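Local structure of alpha-1,2-mannosidase (Trichoderma reesei, 1HCU) at residues S46-R51 with S446-S451; D60-A65 with D72-I77; G107-A112 with R135-L140. The protein probably trims alpha-1,2-linked mannose residues from N-glycans as a calcium-dependent glycoside hydrolase of family 47. All coordinates share one frame; numbering follows the deposited sequence.

Interaction 1: residues S46-R51 with S446-S451; sequences SFDDER and SDDMES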
ATOM      1  N   SER A  46       4.863  25.105   0.710  1.00 25.13           N
ATOM      2  CA  SER A  46       4.822  25.087  -0.749  1.00 24.67           C
ATOM      3  C   SER A  46       4.197  23.764  -1.188  1.00 23.47           C
ATOM      4  O   SER A  46       3.595  23.055  -0.382  1.00 22.88           O
ATOM      5  CB  SER A  46       6.224  25.232  -1.350  1.00 23.61           C
ATOM      6  OG  SER A  46       7.044  24.126  -1.022  1.00 26.12           O
ATOM      7  N   PHE A  47       4.350  23.426  -2.460  1.00 22.37           N
ATOM      8  CA  PHE A  47       3.760  22.204  -2.983  1.00 21.31           C
ATOM      9  C   PHE A  47       4.564  21.623  -4.127  1.00 21.36           C
ATOM     10  O   PHE A  47       5.561  22.199  -4.562  1.00 18.24           O
ATOM     11  CB  PHE A  47       2.344  22.494  -3.485  1.00 21.66           C
ATOM     12  CG  PHE A  47       2.285  23.576  -4.532  1.00 24.54           C
ATOM     13  CD1 PHE A  47       2.742  23.345  -5.830  1.00 25.96           C
ATOM     14  CD2 PHE A  47       1.794  24.835  -4.215  1.00 25.55           C
ATOM     15  CE1 PHE A  47       2.711  24.356  -6.798  1.00 24.89           C
ATOM     16  CE2 PHE A  47       1.757  25.855  -5.171  1.00 27.78           C
ATOM     17  CZ  PHE A  47       2.218  25.611  -6.468  1.00 28.35           C
ATOM     18  N   ASP A  48       4.114  20.470  -4.608  1.00 21.03           N
ATOM     19  CA  ASP A  48       4.745  19.813  -5.738  1.00 21.56           C
ATOM     20  C   ASP A  48       3.656  19.085  -6.505  1.00 21.70           C
ATOM     21  O   ASP A  48       2.523  18.967  -6.025  1.00 21.42           O
ATOM     22  CB  ASP A  48       5.828  18.826  -5.278  1.00 21.43           C
ATOM     23  CG  ASP A  48       5.261  17.564  -4.639  1.00 24.27           C
ATOM     24  OD1 ASP A  48       5.702  17.232  -3.516  1.00 24.16           O
ATOM     25  OD2 ASP A  48       4.397  16.891  -5.251  1.00 22.69           O
ATOM     26  N   ASP A  49       3.994  18.621  -7.703  1.00 20.70           N
ATOM     27  CA  ASP A  49       3.056  17.869  -8.522  1.00 21.10           C
ATOM     28  C   ASP A  49       3.689  16.558  -9.013  1.00 21.62           C
ATOM     29  O   ASP A  49       3.724  16.293 -10.216  1.00 21.94           O
ATOM     30  CB  ASP A  49       2.580  18.723  -9.703  1.00 18.83           C
ATOM     31  CG  ASP A  49       1.496  19.723  -9.304  1.00 19.79           C
ATOM     32  OD1 ASP A  49       0.494  19.301  -8.689  1.00 17.92           O
ATOM     33  OD2 ASP A  49       1.636  20.930  -9.611  1.00 19.64           O
ATOM     34  N   GLU A  50       4.186  15.748  -8.072  1.00 22.78           N
ATOM     35  CA  GLU A  50       4.819  14.458  -8.389  1.00 24.26           C
ATOM     36  C   GLU A  50       3.829  13.504  -9.038  1.00 21.60           C
ATOM     37  O   GLU A  50       4.214  12.579  -9.746  1.00 21.54           O
ATOM     38  CB  GLU A  50       5.360  13.770  -7.126  1.00 27.81           C
ATOM     39  CG  GLU A  50       6.430  14.531  -6.365  1.00 35.35           C
ATOM     40  CD  GLU A  50       6.954  13.755  -5.149  1.00 39.54           C
ATOM     41  OE1 GLU A  50       6.132  13.295  -4.317  1.00 40.50           O
ATOM     42  OE2 GLU A  50       8.191  13.611  -5.024  1.00 41.35           O
ATOM     43  N   ARG A  51       2.551  13.732  -8.773  1.00 20.35           N
ATOM     44  CA  ARG A  51       1.498  12.884  -9.306  1.00 18.51           C
ATOM     45  C   ARG A  51       0.860  13.511 -10.543  1.00 18.25           C
ATOM     46  O   ARG A  51      -0.364  13.508 -10.701  1.00 16.63           O
ATOM     47  CB  ARG A  51       0.444  12.649  -8.221  1.00 17.88           C
ATOM     48  CG  ARG A  51       0.172  11.184  -7.865  1.00 20.35           C
ATOM     49  CD  ARG A  51       1.445  10.396  -7.526  1.00 18.11           C
ATOM     50  NE  ARG A  51       2.108   9.918  -8.736  1.00 15.63           N
ATOM     51  CZ  ARG A  51       3.342   9.434  -8.780  1.00 17.42           C
ATOM     52  NH1 ARG A  51       4.072   9.351  -7.671  1.00 17.39           N
ATOM     53  NH2 ARG A  51       3.856   9.059  -9.944  1.00 15.74           N
ATOM     54  N   SER A 446      11.865  16.734   6.539  1.00 19.89           N
ATOM     55  CA  SER A 446      12.388  16.922   5.184  1.00 18.88           C
ATOM     56  C   SER A 446      11.411  17.738   4.340  1.00 20.16           C
ATOM     57  O   SER A 446      11.567  17.855   3.128  1.00 20.86           O
ATOM     58  CB  SER A 446      12.691  15.571   4.519  1.00 16.39           C
ATOM     59  OG  SER A 446      11.611  14.662   4.617  1.00 15.75           O
ATOM     60  N   ASP A 447      10.405  18.298   5.007  1.00 21.34           N
ATOM     61  CA  ASP A 447       9.396  19.145   4.375  1.00 22.70           C
ATOM     62  C   ASP A 447       8.601  18.490   3.242  1.00 22.87           C
ATOM     63  O   ASP A 447       8.691  18.894   2.083  1.00 24.21           O
ATOM     64  CB  ASP A 447      10.069  20.431   3.884  1.00 24.46           C
ATOM     65  CG  ASP A 447       9.072  21.501   3.480  1.00 26.88           C
ATOM     66  OD1 ASP A 447       8.010  21.614   4.134  1.00 27.02           O
ATOM     67  OD2 ASP A 447       9.362  22.240   2.516  1.00 27.77           O
ATOM     68  N   ASP A 448       7.812  17.477   3.583  1.00 22.40           N
ATOM     69  CA  ASP A 448       6.999  16.783   2.592  1.00 20.70           C
ATOM     70  C   ASP A 448       5.910  15.947   3.258  1.00 18.35           C
ATOM     71  O   ASP A 448       6.131  15.327   4.292  1.00 18.94           O
ATOM     72  CB  ASP A 448       7.877  15.895   1.708  1.00 20.58           C
ATOM     73  CG  ASP A 448       7.064  15.079   0.717  1.00 23.96           C
ATOM     74  OD1 ASP A 448       6.334  15.671  -0.109  1.00 19.70           O
ATOM     75  OD2 ASP A 448       7.156  13.835   0.768  1.00 28.06           O
ATOM     76  N   MET A 449       4.725  15.957   2.662  1.00 16.96           N
ATOM     77  CA  MET A 449       3.588  15.215   3.184  1.00 15.85           C
ATOM     78  C   MET A 449       2.944  14.443   2.033  1.00 14.82           C
ATOM     79  O   MET A 449       2.081  14.957   1.323  1.00 13.71           O
ATOM     80  CB  MET A 449       2.588  16.187   3.829  1.00 15.80           C
ATOM     81  CG  MET A 449       1.393  15.522   4.494  1.00 18.50           C
ATOM     82  SD  MET A 449       0.537  16.605   5.706  1.00 22.51           S
ATOM     83  CE  MET A 449      -0.728  17.333   4.693  1.00 19.34           C
ATOM     84  N   GLU A 450       3.390  13.206   1.853  1.00 15.47           N
ATOM     85  CA  GLU A 450       2.893  12.339   0.791  1.00 16.20           C
ATOM     86  C   GLU A 450       1.394  12.086   0.900  1.00 15.79           C
ATOM     87  O   GLU A 450       0.835  12.061   1.999  1.00 15.42           O
ATOM     88  CB  GLU A 450       3.646  11.014   0.824  1.00 18.47           C
ATOM     89  CG  GLU A 450       5.119  11.155   0.507  1.00 22.70           C
ATOM     90  CD  GLU A 450       5.385  11.272  -0.975  1.00 25.48           C
ATOM     91  OE1 GLU A 450       6.523  11.633  -1.344  1.00 26.25           O
ATOM     92  OE2 GLU A 450       4.463  10.995  -1.775  1.00 28.81           O
ATOM     93  N   SER A 451       0.753  11.876  -0.246  1.00 14.64           N
ATOM     94  CA  SER A 451      -0.684  11.641  -0.268  1.00 13.86           C
ATOM     95  C   SER A 451      -1.121  10.391   0.510  1.00 13.30           C
ATOM     96  O   SER A 451      -2.195  10.387   1.113  1.00 11.28           O
ATOM     97  CB  SER A 451      -1.192  11.577  -1.720  1.00 12.78           C
ATOM     98  OG  SER A 451      -0.741  10.416  -2.394  1.00 15.69           O
TER
HETATM   99  O   HOH W   1       5.111  14.673  -2.172  1.00 23.58           O
HETATM  100  O   HOH W   2       3.797  10.747  -4.838  1.00 24.60           O
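Glu50 and Glu450 bring two carboxylates together, OE1 of Glu50 lying 3.4 Å from OE1 of Glu450. Both atoms are acceptors, so this is a meeting of like charges and not a bond; the side chains cross at about a right angle and their carboxylate planes are turned 36° apart. A second acidic pair follows the same pattern, with Asp48 OD1 3.8 Å from Asp448 OD1. Within 446-451, Asp448 OD2 also lies 3.1 Å from Glu450 OE1.

Water mediates where direct bonding is absent. Water 1 lies 2.7 Å from Glu50 OE1 and 2.6 Å from Asp448 OD1, placed to donate to both and so to span the two segments. Water 2 accepts from Arg51 NH1 and is placed to donate to Glu450 OE2, linking charges whose own atoms do not meet. Other acceptors compete for the protons of both waters, so how they are shared is not settled.

A third kind of contact fixes the first segment internally. Asp48 OD2 accepts from Glu50 N at 3.1 Å with an N-H...O angle of 166°, approached on the anti side and out of the carboxylate plane: an Asx turn. A chi1 of 72° folds the carboxylate back over the chain so that OD2 faces Glu50 N. The other oxygen, OD1, is hydrogen-bonded to His41 NE2 on the paired strand 39-41. Replacing Asp48 by alanine removes both oxygens, and Glu50 N and His41 NE2 would probably lose these acceptors, setting the turn free to relax.

Arg51 also touches Glu100, the predicted proton donor, whose side chain is about 8 Å from that of Glu450; a bound calcium ion lies about 12 Å from the Glu450 side chain. An acidic cluster bridged by two waters at such distances is consistent with the rim of the active-site pocket in a family 47 mannosidase.

Interaction 2: residues D60-A65 with D72-I77; sequences DGLDTA and DIVNTI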
ATOM      1  N   ASP A  60      -6.637  10.867  -3.002  1.00 13.69           N
ATOM      2  CA  ASP A  60      -6.176   9.838  -2.085  1.00 15.25           C
ATOM      3  C   ASP A  60      -6.834   9.938  -0.700  1.00 15.76           C
ATOM      4  O   ASP A  60      -7.058   8.920  -0.049  1.00 15.54           O
ATOM      5  CB  ASP A  60      -4.653   9.926  -1.959  1.00 18.49           C
ATOM      6  CG  ASP A  60      -3.959   8.623  -2.311  1.00 20.29           C
ATOM      7  OD1 ASP A  60      -4.605   7.762  -2.947  1.00 20.63           O
ATOM      8  OD2 ASP A  60      -2.766   8.465  -1.962  1.00 18.71           O
ATOM      9  N   GLY A  61      -7.165  11.154  -0.264  1.00 14.01           N
ATOM     10  CA  GLY A  61      -7.782  11.319   1.046  1.00 12.55           C
ATOM     11  C   GLY A  61      -9.305  11.309   1.067  1.00 12.41           C
ATOM     12  O   GLY A  61      -9.928  11.194   2.129  1.00 11.88           O
ATOM     13  N   LEU A  62      -9.909  11.412  -0.109  1.00  9.87           N
ATOM     14  CA  LEU A  62     -11.359  11.440  -0.235  1.00  8.93           C
ATOM     15  C   LEU A  62     -12.097  10.341   0.536  1.00  9.50           C
ATOM     16  O   LEU A  62     -12.993  10.633   1.323  1.00  9.01           O
ATOM     17  CB  LEU A  62     -11.746  11.380  -1.716  1.00  7.86           C
ATOM     18  CG  LEU A  62     -13.234  11.311  -2.057  1.00  8.66           C
ATOM     19  CD1 LEU A  62     -13.968  12.461  -1.399  1.00  7.81           C
ATOM     20  CD2 LEU A  62     -13.415  11.354  -3.586  1.00  9.44           C
ATOM     21  N   ASP A  63     -11.736   9.081   0.317  1.00  8.97           N
ATOM     22  CA  ASP A  63     -12.431   8.010   1.009  1.00 11.51           C
ATOM     23  C   ASP A  63     -12.150   7.984   2.507  1.00 11.51           C
ATOM     24  O   ASP A  63     -13.001   7.574   3.296  1.00 11.36           O
ATOM     25  CB  ASP A  63     -12.123   6.649   0.370  1.00 13.48           C
ATOM     26  CG  ASP A  63     -10.666   6.254   0.479  1.00 16.50           C
ATOM     27  OD1 ASP A  63     -10.355   5.124   0.051  1.00 18.07           O
ATOM     28  OD2 ASP A  63      -9.837   7.050   0.978  1.00 17.32           O
ATOM     29  N   THR A  64     -10.965   8.428   2.908  1.00 11.15           N
ATOM     30  CA  THR A  64     -10.649   8.458   4.323  1.00 11.41           C
ATOM     31  C   THR A  64     -11.609   9.457   4.967  1.00 12.55           C
ATOM     32  O   THR A  64     -12.154   9.204   6.041  1.00 13.54           O
ATOM     33  CB  THR A  64      -9.187   8.890   4.570  1.00 11.33           C
ATOM     34  OG1 THR A  64      -8.300   7.939   3.963  1.00 11.35           O
ATOM     35  CG2 THR A  64      -8.894   8.958   6.063  1.00 10.64           C
ATOM     36  N   ALA A  65     -11.836  10.580   4.285  1.00 12.80           N
ATOM     37  CA  ALA A  65     -12.739  11.623   4.774  1.00 11.72           C
ATOM     38  C   ALA A  65     -14.164  11.093   4.866  1.00 12.36           C
ATOM     39  O   ALA A  65     -14.934  11.509   5.728  1.00 15.12           O
ATOM     40  CB  ALA A  65     -12.696  12.833   3.843  1.00  9.05           C
ATOM     41  N   ASP A  72     -18.115  18.035   5.125  1.00 22.46           N
ATOM     42  CA  ASP A  72     -17.548  19.217   4.469  1.00 23.52           C
ATOM     43  C   ASP A  72     -16.366  18.947   3.548  1.00 21.89           C
ATOM     44  O   ASP A  72     -16.352  19.385   2.401  1.00 22.63           O
ATOM     45  CB  ASP A  72     -17.144  20.252   5.518  1.00 27.94           C
ATOM     46  CG  ASP A  72     -18.330  21.014   6.063  1.00 30.91           C
ATOM     47  OD1 ASP A  72     -19.465  20.484   5.986  1.00 32.34           O
ATOM     48  OD2 ASP A  72     -18.127  22.135   6.577  1.00 34.21           O
ATOM     49  N   ILE A  73     -15.363  18.243   4.053  1.00 19.30           N
ATOM     50  CA  ILE A  73     -14.205  17.927   3.242  1.00 17.19           C
ATOM     51  C   ILE A  73     -14.634  17.101   2.035  1.00 15.79           C
ATOM     52  O   ILE A  73     -14.147  17.323   0.928  1.00 16.98           O
ATOM     53  CB  ILE A  73     -13.154  17.137   4.058  1.00 17.22           C
ATOM     54  CG1 ILE A  73     -12.652  18.006   5.218  1.00 13.05           C
ATOM     55  CG2 ILE A  73     -12.005  16.700   3.150  1.00 14.79           C
ATOM     56  CD1 ILE A  73     -11.725  17.298   6.169  1.00 13.83           C
ATOM     57  N   VAL A  74     -15.555  16.167   2.246  1.00 14.85           N
ATOM     58  CA  VAL A  74     -16.026  15.316   1.161  1.00 16.74           C
ATOM     59  C   VAL A  74     -16.644  16.159   0.060  1.00 18.36           C
ATOM     60  O   VAL A  74     -16.354  15.973  -1.122  1.00 19.44           O
ATOM     61  CB  VAL A  74     -17.073  14.288   1.650  1.00 16.24           C
ATOM     62  CG1 VAL A  74     -17.644  13.509   0.467  1.00 16.55           C
ATOM     63  CG2 VAL A  74     -16.443  13.338   2.628  1.00 15.71           C
ATOM     64  N   ASN A  75     -17.497  17.093   0.452  1.00 20.36           N
ATOM     65  CA  ASN A  75     -18.151  17.956  -0.510  1.00 21.29           C
ATOM     66  C   ASN A  75     -17.132  18.781  -1.299  1.00 20.72           C
ATOM     67  O   ASN A  75     -17.264  18.933  -2.513  1.00 19.91           O
ATOM     68  CB  ASN A  75     -19.148  18.866   0.208  1.00 24.20           C
ATOM     69  CG  ASN A  75     -19.736  19.921  -0.708  1.00 29.16           C
ATOM     70  OD1 ASN A  75     -19.184  21.021  -0.846  1.00 29.42           O
ATOM     71  ND2 ASN A  75     -20.851  19.587  -1.360  1.00 30.71           N
ATOM     72  N   THR A  76     -16.114  19.295  -0.613  1.00 19.84           N
ATOM     73  CA  THR A  76     -15.086  20.104  -1.263  1.00 18.84           C
ATOM     74  C   THR A  76     -14.401  19.338  -2.394  1.00 19.20           C
ATOM     75  O   THR A  76     -14.209  19.869  -3.489  1.00 19.41           O
ATOM     76  CB  THR A  76     -14.005  20.562  -0.250  1.00 18.14           C
ATOM     77  OG1 THR A  76     -14.625  21.271   0.829  1.00 21.29           O
ATOM     78  CG2 THR A  76     -12.990  21.476  -0.921  1.00 15.39           C
ATOM     79  N   ILE A  77     -14.038  18.087  -2.121  1.00 20.29           N
ATOM     80  CA  ILE A  77     -13.356  17.241  -3.098  1.00 19.33           C
ATOM     81  C   ILE A  77     -14.291  16.840  -4.233  1.00 18.73           C
ATOM     82  O   ILE A  77     -13.917  16.901  -5.403  1.00 18.93           O
ATOM     83  CB  ILE A  77     -12.770  15.970  -2.412  1.00 19.76           C
ATOM     84  CG1 ILE A  77     -11.868  16.389  -1.243  1.00 19.47           C
ATOM     85  CG2 ILE A  77     -11.936  15.166  -3.410  1.00 18.33           C
ATOM     86  CD1 ILE A  77     -11.335  15.237  -0.410  1.00 19.38           C
TER
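Ile77 and Leu62 form the deeper interlock of this helix pair. CD1 of Ile77 reaches the backbone of helix 56-67 and rests 3.8 Å from Leu62 CA. In return, Leu62 CD1 comes to 3.8 Å from Ile77 CB and lies just beside the CG2 branch. The two side chains slide past each other in opposite directions, so each tip lies against the other's base. For Leu62 this follows from chi1 at 176°, which sets CG anti to the backbone N and carries the branched end across to 72-77.

One turn further along, the shapes are simpler. The methyl of Ala65 is a small bump received in the notch between two beta-branched neighbours: its CB is 4.0 Å from Ile73 CG2 and equally 4.0 Å from Val74 CG2. The latter methyl also lies 3.9 Å from Ala65 O, and here the CA atoms of Ala65 and Val74 are only 6.1 Å apart. Val74 CG1 closes the middle more loosely, 4.3 Å from Leu62 CD1.

Trp27 and Phe23 of helix 13-33 cover one flank of the seam. With segment axes 9.0 Å apart at 146°, consecutive helices joined by a short connection make an antiparallel helical hairpin, consistent with the (alpha/alpha)7 barrel of family 47.

Interaction 3: residues G107-A112 with R135-L140; sequences GGLLSA and RQAQTL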
ATOM      1  N   GLY A 107      -7.888   4.026  -8.002  1.00 14.54           N
ATOM      2  CA  GLY A 107      -8.314   3.411  -6.751  1.00 11.96           C
ATOM      3  C   GLY A 107      -9.118   4.361  -5.883  1.00 10.05           C
ATOM      4  O   GLY A 107     -10.180   4.009  -5.372  1.00  9.57           O
ATOM      5  N   GLY A 108      -8.611   5.581  -5.724  1.00 10.22           N
ATOM      6  CA  GLY A 108      -9.296   6.572  -4.909  1.00 11.26           C
ATOM      7  C   GLY A 108     -10.688   6.925  -5.401  1.00 11.28           C
ATOM      8  O   GLY A 108     -11.608   7.076  -4.598  1.00 12.28           O
ATOM      9  N   LEU A 109     -10.842   7.057  -6.718  1.00 12.14           N
ATOM     10  CA  LEU A 109     -12.129   7.405  -7.327  1.00 12.93           C
ATOM     11  C   LEU A 109     -13.116   6.253  -7.188  1.00 12.28           C
ATOM     12  O   LEU A 109     -14.285   6.464  -6.881  1.00 13.44           O
ATOM     13  CB  LEU A 109     -11.943   7.752  -8.813  1.00 12.64           C
ATOM     14  CG  LEU A 109     -11.154   9.027  -9.158  1.00 15.44           C
ATOM     15  CD1 LEU A 109     -10.701   9.000 -10.629  1.00 13.48           C
ATOM     16  CD2 LEU A 109     -12.023  10.251  -8.876  1.00 13.28           C
ATOM     17  N   LEU A 110     -12.638   5.035  -7.413  1.00 13.16           N
ATOM     18  CA  LEU A 110     -13.488   3.853  -7.317  1.00 14.57           C
ATOM     19  C   LEU A 110     -13.917   3.522  -5.885  1.00 13.68           C
ATOM     20  O   LEU A 110     -15.066   3.132  -5.658  1.00 14.32           O
ATOM     21  CB  LEU A 110     -12.783   2.645  -7.948  1.00 18.49           C
ATOM     22  CG  LEU A 110     -13.143   2.248  -9.390  1.00 21.67           C
ATOM     23  CD1 LEU A 110     -13.160   3.446 -10.316  1.00 24.61           C
ATOM     24  CD2 LEU A 110     -12.133   1.222  -9.870  1.00 23.61           C
ATOM     25  N   SER A 111     -13.020   3.677  -4.916  1.00 11.53           N
ATOM     26  CA  SER A 111     -13.385   3.378  -3.534  1.00 11.80           C
ATOM     27  C   SER A 111     -14.410   4.406  -3.057  1.00 12.77           C
ATOM     28  O   SER A 111     -15.397   4.058  -2.405  1.00 12.19           O
ATOM     29  CB  SER A 111     -12.148   3.380  -2.622  1.00 11.30           C
ATOM     30  OG  SER A 111     -11.517   4.648  -2.594  1.00 12.33           O
ATOM     31  N   ALA A 112     -14.183   5.674  -3.398  1.00 12.87           N
ATOM     32  CA  ALA A 112     -15.113   6.728  -3.018  1.00 12.30           C
ATOM     33  C   ALA A 112     -16.465   6.441  -3.669  1.00 12.78           C
ATOM     34  O   ALA A 112     -17.515   6.595  -3.043  1.00 14.73           O
ATOM     35  CB  ALA A 112     -14.591   8.082  -3.477  1.00 11.76           C
ATOM     36  N   ARG A 135     -17.164   8.349 -13.850  1.00 15.94           N
ATOM     37  CA  ARG A 135     -16.903   8.864 -15.191  1.00 16.73           C
ATOM     38  C   ARG A 135     -15.443   9.252 -15.332  1.00 16.26           C
ATOM     39  O   ARG A 135     -14.791   8.898 -16.314  1.00 17.85           O
ATOM     40  CB  ARG A 135     -17.783  10.081 -15.499  1.00 17.87           C
ATOM     41  CG  ARG A 135     -19.242   9.750 -15.717  1.00 20.31           C
ATOM     42  N   GLN A 136     -14.925   9.977 -14.345  1.00 15.67           N
ATOM     43  CA  GLN A 136     -13.529  10.402 -14.399  1.00 13.85           C
ATOM     44  C   GLN A 136     -12.566   9.215 -14.353  1.00 13.66           C
ATOM     45  O   GLN A 136     -11.508   9.253 -14.978  1.00 14.21           O
ATOM     46  CB  GLN A 136     -13.233  11.389 -13.263  1.00 13.60           C
ATOM     47  CG  GLN A 136     -13.755  12.811 -13.512  1.00 12.16           C
ATOM     48  CD  GLN A 136     -12.860  13.628 -14.442  1.00 11.55           C
ATOM     49  OE1 GLN A 136     -12.397  14.707 -14.078  1.00 16.40           O
ATOM     50  NE2 GLN A 136     -12.618  13.121 -15.640  1.00  9.43           N
ATOM     51  N   ALA A 137     -12.939   8.158 -13.632  1.00 13.41           N
ATOM     52  CA  ALA A 137     -12.092   6.967 -13.529  1.00 13.98           C
ATOM     53  C   ALA A 137     -11.972   6.302 -14.900  1.00 14.41           C
ATOM     54  O   ALA A 137     -10.887   5.910 -15.322  1.00 15.90           O
ATOM     55  CB  ALA A 137     -12.680   5.987 -12.524  1.00 13.09           C
ATOM     56  N   GLN A 138     -13.095   6.180 -15.594  1.00 13.76           N
ATOM     57  CA  GLN A 138     -13.092   5.577 -16.913  1.00 13.45           C
ATOM     58  C   GLN A 138     -12.305   6.451 -17.893  1.00 11.70           C
ATOM     59  O   GLN A 138     -11.568   5.940 -18.730  1.00 11.22           O
ATOM     60  CB  GLN A 138     -14.523   5.372 -17.391  1.00 13.82           C
ATOM     61  CG  GLN A 138     -14.632   4.742 -18.762  1.00 18.79           C
ATOM     62  CD  GLN A 138     -16.003   4.156 -19.009  1.00 18.10           C
ATOM     63  OE1 GLN A 138     -17.012   4.717 -18.587  1.00 18.78           O
ATOM     64  NE2 GLN A 138     -16.050   3.025 -19.700  1.00 19.66           N
ATOM     65  N   THR A 139     -12.434   7.770 -17.768  1.00 11.79           N
ATOM     66  CA  THR A 139     -11.699   8.685 -18.636  1.00 11.11           C
ATOM     67  C   THR A 139     -10.194   8.467 -18.446  1.00 12.55           C
ATOM     68  O   THR A 139      -9.441   8.376 -19.423  1.00 15.13           O
ATOM     69  CB  THR A 139     -12.052  10.173 -18.331  1.00 11.13           C
ATOM     70  OG1 THR A 139     -13.425  10.418 -18.661  1.00 11.42           O
ATOM     71  CG2 THR A 139     -11.169  11.119 -19.137  1.00 10.65           C
ATOM     72  N   LEU A 140      -9.764   8.374 -17.188  1.00 11.66           N
ATOM     73  CA  LEU A 140      -8.356   8.151 -16.863  1.00 10.98           C
ATOM     74  C   LEU A 140      -7.900   6.822 -17.464  1.00 11.78           C
ATOM     75  O   LEU A 140      -6.873   6.744 -18.146  1.00 11.90           O
ATOM     76  CB  LEU A 140      -8.161   8.081 -15.344  1.00  9.15           C
ATOM     77  CG  LEU A 140      -6.920   8.695 -14.687  1.00 13.05           C
ATOM     78  CD1 LEU A 140      -6.769   8.114 -13.275  1.00 12.47           C
ATOM     79  CD2 LEU A 140      -5.670   8.427 -15.500  1.00  9.68           C
TER
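Ala137 is the focus of the tight side, gripped by two successive leucines of helix 98-117. Its CB lies only 3.4 Å from Leu110 CD1, a methyl-to-methyl approach that is tight and possibly strained. A Leu110 chi1 of -98°, away from the staggered positions, swings CD1 onto the Ala137 methyl. Leu109 comes in more squarely: its CD1 lies over the backbone, 3.8 Å from Ala137 CA and 3.8 Å from Ala137 N. The CA atoms of Leu109 and Ala137 approach to 6.2 Å, which a side chain as short as alanine's permits.

Beyond this focus the fit slackens. Leu109 CD1 meets Gln136 at longer range, 4.4 Å from Gln136 CB, while the rest of the Gln136 side chain leads away from helix 98-117 and also touches Phe86. Leu140 points toward 107-112 but comes no nearer than 4.8 Å; it packs instead on Thr101 and Tyr105 of the same long helix. Gln136 is partly exposed, and its side chain is about 8 Å from an N-acetylglucosamine of an attached N-glycan, marking the outer side.

The segment axes pass 9.2 Å apart at 152°, close to antiparallel. No hydrogen bond or ion pair crosses between the segments, so their mutual fit rests on van der Waals complementarity and burial of leucine and alanine carbons.

Interactions 2 and 3 are buried and apolar, each an antiparallel helix pair, whereas interaction 1 is a surface contact between a strand end and a loop, dominated by acidic groups and water. Helix 56-67 meets helix 98-117 where interactions 2 and 3 adjoin: Leu62 CD2 packs 3.5 Å from Ala112 CB, and Asp63 OD1 probably hydrogen-bonds Ser111 OG at 2.9 Å. Interaction 1 joins this body through Ser451 OG, 2.8 Å from Asp60 OD2, again a probable hydrogen bond. It does not touch interaction 3, about 9 Å away at the nearest atoms. Between their own segments interactions 2 and 3 are thus aliphatic, with polar links such as Asp63-Ser111 joining the two.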